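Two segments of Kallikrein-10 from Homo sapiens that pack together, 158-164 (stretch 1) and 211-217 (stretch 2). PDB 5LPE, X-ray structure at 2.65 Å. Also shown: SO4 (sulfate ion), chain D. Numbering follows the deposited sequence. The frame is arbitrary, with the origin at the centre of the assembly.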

# COMPACT_ATOMS: atom_id res chain seq x y z
N GLU A 158 1.69 -21.27 2.75
CA GLU A 158 2.48 -21.14 3.97
C GLU A 158 2.15 -19.88 4.75
O GLU A 158 2.73 -19.65 5.82
CB GLU A 158 3.96 -21.20 3.60
CG GLU A 158 4.90 -21.57 4.75
CD GLU A 158 5.85 -20.45 5.06
OE1 GLU A 158 5.98 -19.56 4.19
OE2 GLU A 158 6.44 -20.43 6.15
N CYS A 159 1.22 -19.06 4.25
CA CYS A 159 0.59 -18.06 5.09
C CYS A 159 -0.56 -18.64 5.89
O CYS A 159 -0.93 -18.07 6.93
CB CYS A 159 0.09 -16.90 4.25
SG CYS A 159 0.40 -15.32 5.03
N GLU A 160 -1.14 -19.75 5.43
CA GLU A 160 -2.11 -20.48 6.23
C GLU A 160 -1.44 -21.16 7.41
O GLU A 160 -2.12 -21.53 8.37
CB GLU A 160 -2.83 -21.51 5.35
CG GLU A 160 -4.27 -21.82 5.76
CD GLU A 160 -4.38 -22.91 6.81
OE1 GLU A 160 -5.47 -23.04 7.40
OE2 GLU A 160 -3.39 -23.64 7.06
N VAL A 161 -0.11 -21.31 7.35
CA VAL A 161 0.63 -21.84 8.49
C VAL A 161 0.71 -20.80 9.60
O VAL A 161 0.48 -21.11 10.77
CB VAL A 161 2.03 -22.29 8.02
CG1 VAL A 161 3.02 -22.32 9.19
CG2 VAL A 161 1.94 -23.64 7.35
N PHE A 162 1.01 -19.56 9.26
CA PHE A 162 1.10 -18.53 10.28
C PHE A 162 -0.27 -18.05 10.73
O PHE A 162 -0.42 -17.59 11.87
CB PHE A 162 1.91 -17.35 9.78
CG PHE A 162 3.33 -17.68 9.56
CD1 PHE A 162 3.75 -18.21 8.34
CD2 PHE A 162 4.26 -17.47 10.56
CE1 PHE A 162 5.08 -18.52 8.13
CE2 PHE A 162 5.59 -17.78 10.36
CZ PHE A 162 6.00 -18.31 9.14
N TYR A 163 -1.27 -18.14 9.86
CA TYR A 163 -2.63 -17.66 10.12
C TYR A 163 -3.62 -18.74 9.73
O TYR A 163 -4.33 -18.61 8.72
CB TYR A 163 -2.90 -16.36 9.37
CG TYR A 163 -1.87 -15.29 9.61
CD1 TYR A 163 -1.81 -14.62 10.82
CD2 TYR A 163 -0.95 -14.95 8.63
CE1 TYR A 163 -0.86 -13.65 11.05
CE2 TYR A 163 0.00 -13.97 8.85
CZ TYR A 163 0.03 -13.32 10.07
OH TYR A 163 0.97 -12.34 10.33
N PRO A 164 -3.68 -19.83 10.48
CA PRO A 164 -4.58 -20.93 10.12
C PRO A 164 -6.04 -20.50 10.16
O PRO A 164 -6.54 -20.04 11.19
CB PRO A 164 -4.28 -22.00 11.17
CG PRO A 164 -3.63 -21.27 12.29
CD PRO A 164 -2.91 -20.12 11.70
S SO4 D . 14.00 -12.24 13.71
O1 SO4 D . 14.48 -11.17 14.62
O2 SO4 D . 12.81 -12.89 14.31
O3 SO4 D . 13.63 -11.65 12.41
O4 SO4 D . 15.07 -13.24 13.51
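Stretch 2, residues 211-217: AQHPAVY

Stretch 2 packs on stretch 1 as a small, mainly apolar contact centred on Pro214, which is held among the side chains of Cys159, Phe162 and Tyr163, with the Tyr163 hydroxyl within hydrogen-bonding distance of its carbonyl oxygen. The two segments belong to one chain, at least 50 residues apart wherever they touch, and together they bury 298 Å² counted over both sides.

The backbone evidence comes first. Stretch 1 makes a weakly bonded helical turn over about 159-162, with phi/psi of -83/-23 at Cys159 and -78/-27 at Phe162; the turn is closed by the hydrogen bond from Tyr163 N to Cys159 O at 3.0 Å. Tyr163 then leaves it with phi/psi of -133/71. Stretch 2 begins as loop, becomes extended at His213 (-93/140) and Pro214 (-80/155), and enters a strand at Ala215 that continues beyond the segment. The register runs against the numbering: Phe162 CA lies 6.7 Å from His213 CA, whereas Cys159 CA lies 7.2 Å from Pro214 CA, so the later residue of stretch 1 faces the earlier one of stretch 2. Such CA separations leave room for side chains between the backbones, and Cys159, Phe162 and Tyr163 all direct their CA-to-CB bonds toward stretch 2.

Pro214 has the largest covered area of any residue here, 64 Å². Its CD sits over one face of the Phe162 ring, 3.6 Å from the ring centroid and 13° off the normal, a position that identifies a CH-pi contact; Phe162 CD1 to Pro214 CD is also 3.6 Å. Carbons next to a proline nitrogen carry slightly polarised hydrogens, which suit the electron-rich face of an aromatic ring. Further along the proline ring, CG lies 3.7 Å from Cys159 SG, an apolar contact. The phenylalanine, with chi1 in the m well, also reaches the preceding residues: its CE2 is 3.4 Å from Gln212 O, and its CD2 is 4.1 Å from His213 CA.

Tyr163, also m in chi1, supplies the polar element. Its OH is 3.0 Å from Pro214 O, which lies at the edge of the tyrosine ring, near its plane. The distance suits a hydrogen bond from hydroxyl to carbonyl, although the hydroxyl proton has another acceptor within reach. The same OH is 3.4 Å from His213 CD2, at the edge of the imidazole; His213 NE2 is hydrogen-bonded elsewhere in the structure.

Past Pro214 the strand alternates. Ala215 turns its CA-to-CB bond away, while Val216 points toward stretch 1 and places CG2 4.2 Å from Tyr163 CE2 and 4.3 Å from Cys159 SG, extending the apolar patch. Tyr217 is out of reach. At the other end, Ala211 makes no contact with stretch 1; its N instead donates a hydrogen bond to O3 of the sulfate, 2.9 Å away with an N-H...acceptor angle of 162°. That ion probably comes from the crystallisation liquor.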

# COMPACT_ATOMS: atom_id res chain seq x y z
N ALA A 211 10.88 -10.67 12.13
CA ALA A 211 10.51 -10.78 10.73
C ALA A 211 9.89 -12.12 10.41
O ALA A 211 9.54 -12.36 9.26
CB ALA A 211 11.71 -10.57 9.82
N GLN A 212 9.75 -13.00 11.40
CA GLN A 212 9.36 -14.37 11.11
C GLN A 212 7.95 -14.43 10.53
O GLN A 212 7.69 -15.26 9.65
CB GLN A 212 9.52 -15.23 12.36
CG GLN A 212 11.00 -15.37 12.80
CD GLN A 212 11.30 -16.57 13.71
OE1 GLN A 212 10.49 -17.48 13.87
NE2 GLN A 212 12.49 -16.57 14.32
N HIS A 213 7.03 -13.53 10.97
CA HIS A 213 5.72 -13.69 10.35
C HIS A 213 5.59 -12.80 9.10
O HIS A 213 6.05 -11.65 9.11
CB HIS A 213 4.61 -13.35 11.33
CG HIS A 213 4.64 -11.93 11.79
ND1 HIS A 213 5.65 -11.43 12.58
CD2 HIS A 213 3.81 -10.89 11.53
CE1 HIS A 213 5.43 -10.15 12.81
NE2 HIS A 213 4.32 -9.79 12.19
N PRO A 214 4.97 -13.31 8.04
CA PRO A 214 4.71 -12.48 6.85
C PRO A 214 3.49 -11.58 7.02
O PRO A 214 2.57 -11.86 7.79
CB PRO A 214 4.45 -13.53 5.76
CG PRO A 214 3.74 -14.59 6.50
CD PRO A 214 4.50 -14.69 7.82
N ALA A 215 3.50 -10.49 6.27
CA ALA A 215 2.36 -9.60 6.26
C ALA A 215 1.39 -10.04 5.18
O ALA A 215 1.70 -10.85 4.31
CB ALA A 215 2.79 -8.15 6.02
N VAL A 216 0.22 -9.41 5.19
CA VAL A 216 -0.89 -9.81 4.34
C VAL A 216 -1.28 -8.59 3.53
O VAL A 216 -1.74 -7.58 4.08
CB VAL A 216 -2.07 -10.36 5.14
CG1 VAL A 216 -3.28 -10.60 4.23
CG2 VAL A 216 -1.68 -11.64 5.84
N TYR A 217 -1.08 -8.67 2.21
CA TYR A 217 -1.36 -7.59 1.28
C TYR A 217 -2.55 -7.96 0.41
O TYR A 217 -2.76 -9.14 0.09
CB TYR A 217 -0.15 -7.30 0.40
CG TYR A 217 1.01 -6.66 1.12
CD1 TYR A 217 1.88 -7.42 1.89
CD2 TYR A 217 1.26 -5.30 0.99
CE1 TYR A 217 2.96 -6.83 2.53
CE2 TYR A 217 2.34 -4.69 1.63
CZ TYR A 217 3.19 -5.46 2.40
OH TYR A 217 4.26 -4.86 3.05